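ABC transporter substrate-binding protein (Bradyrhizobium japonicum, PDB 4I1D) binds p-coumaric acid and related lignin-derived aromatic acids in the periplasm for uptake by an ABC transporter. Local coordinates at the D-malate site. Coordinates in Å, arbitrary orientation; residue numbers count along the deposited sequence, not the author numbering.

The D-malate site. Residues 185-188, 205, 208. With MLT (D-malate), chain B.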
loop_
_atom_site.group_PDB
_atom_site.type_symbol
_atom_site.label_atom_id
_atom_site.label_comp_id
_atom_site.label_asym_id
_atom_site.label_seq_id
_atom_site.Cartn_x
_atom_site.Cartn_y
_atom_site.Cartn_z
ATOM N N THR A 185 8.776 3.390 -25.943
ATOM C CA THR A 185 8.729 4.579 -25.100
ATOM C C THR A 185 9.892 5.532 -25.356
ATOM O O THR A 185 9.837 6.686 -24.951
ATOM C CB THR A 185 8.790 4.204 -23.617
ATOM O OG1 THR A 185 10.005 3.490 -23.371
ATOM C CG2 THR A 185 7.599 3.335 -23.221
ATOM N N SER A 186 10.957 5.050 -25.996
ATOM C CA SER A 186 12.057 5.939 -26.374
ATOM C C SER A 186 12.419 5.826 -27.850
ATOM O O SER A 186 12.215 4.779 -28.483
ATOM C CB SER A 186 13.304 5.699 -25.506
ATOM O OG SER A 186 13.988 4.514 -25.870
ATOM N N GLY A 187 12.967 6.911 -28.386
ATOM C CA GLY A 187 13.355 6.961 -29.780
ATOM C C GLY A 187 14.432 5.933 -30.067
ATOM O O GLY A 187 14.420 5.269 -31.104
ATOM N N ALA A 188 15.363 5.796 -29.134
ATOM C CA ALA A 188 16.452 4.836 -29.274
ATOM C C ALA A 188 15.899 3.417 -29.291
ATOM O O ALA A 188 16.351 2.572 -30.062
ATOM C CB ALA A 188 17.449 5.005 -28.149
ATOM N N TRP A 205 9.890 8.114 -35.478
ATOM C CA TRP A 205 10.314 9.419 -35.943
ATOM C C TRP A 205 11.278 9.256 -37.117
ATOM O O TRP A 205 12.201 8.436 -37.070
ATOM C CB TRP A 205 10.930 10.205 -34.779
ATOM C CG TRP A 205 9.893 10.545 -33.697
ATOM C CD1 TRP A 205 8.675 11.135 -33.895
ATOM C CD2 TRP A 205 10.003 10.328 -32.282
ATOM N NE1 TRP A 205 8.020 11.294 -32.697
ATOM C CE2 TRP A 205 8.810 10.809 -31.691
ATOM C CE3 TRP A 205 10.995 9.787 -31.456
ATOM C CZ2 TRP A 205 8.577 10.752 -30.317
ATOM C CZ3 TRP A 205 10.766 9.731 -30.087
ATOM C CH2 TRP A 205 9.565 10.209 -29.533
ATOM N N ARG A 208 15.088 8.911 -36.578
ATOM C CA ARG A 208 15.600 7.673 -35.995
ATOM C C ARG A 208 15.741 6.591 -37.059
ATOM O O ARG A 208 16.679 5.800 -37.031
ATOM C CB ARG A 208 14.687 7.179 -34.871
ATOM C CG ARG A 208 14.887 7.894 -33.527
ATOM C CD ARG A 208 16.240 7.528 -32.906
ATOM N NE ARG A 208 16.445 8.160 -31.606
ATOM C CZ ARG A 208 17.545 8.006 -30.875
ATOM N NH1 ARG A 208 18.526 7.230 -31.318
ATOM N NH2 ARG A 208 17.663 8.621 -29.704
HETATM C C1 MLT B . 12.690 9.937 -26.191
HETATM O O1 MLT B . 13.170 10.458 -25.161
HETATM O O2 MLT B . 11.461 9.699 -26.228
HETATM C C2 MLT B . 13.568 9.623 -27.373
HETATM O O3 MLT B . 14.872 9.194 -27.014
HETATM C C3 MLT B . 13.696 10.874 -28.215
HETATM C C4 MLT B . 14.763 10.608 -29.241
HETATM O O4 MLT B . 15.956 10.869 -28.977
HETATM O O5 MLT B . 14.476 10.118 -30.359
#
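D-malate, poorly ordered and perhaps carried in from purification or crystallisation, occupies the interlobe cleft of this periplasmic solute-binding protein, bonded at one end and loosely packed at the other. Arg208 grips the C4 carboxylate side-on, one nitrogen to each oxygen. Its NE reaches MLT O5 at 3.0 Å, nearly straight (170° at the hydrogen) and almost exactly in the guanidinium plane. NH2 meets MLT O4 at 2.9 Å, a hydrogen bond that is also a salt bridge, with O4 a little further from that plane. The chain leaves with CG anti to the carbonyl carbon, bends at chi2 (-69°) and then runs extended, bringing the guanidinium edge to the acid. Ala188 N lies 3.4 Å above one guanidinium face, towards its rim. An alanine at Arg208 would remove both donors and the positive charge, and would probably leave the C4 carboxylate weakly held. Trp205 packs alongside the carbon chain with the six-membered part of its indole: CZ3 is 3.7 Å from the C3 methylene, while CH2 points edge-on, in the ring plane, towards MLT O2, 3.8 Å away. Gly187 CA adds a contact at 3.6 Å to MLT C2, the hydroxyl-bearing carbon. The other end is slacker. Around the C1 carboxylate, Ser186 CA stays 4.1 Å from MLT C1. Protein hides 172 of the ligand's 261 Å², so part of it remains uncovered. All the residues described lie on one lobe of the bilobed fold: Thr185 and Ser186 form the loop after strand 182-184, Gly187 and Ala188 begin helix 187-196, and Trp205 ends strand 201-205 just before helix 206-214, which carries Arg208.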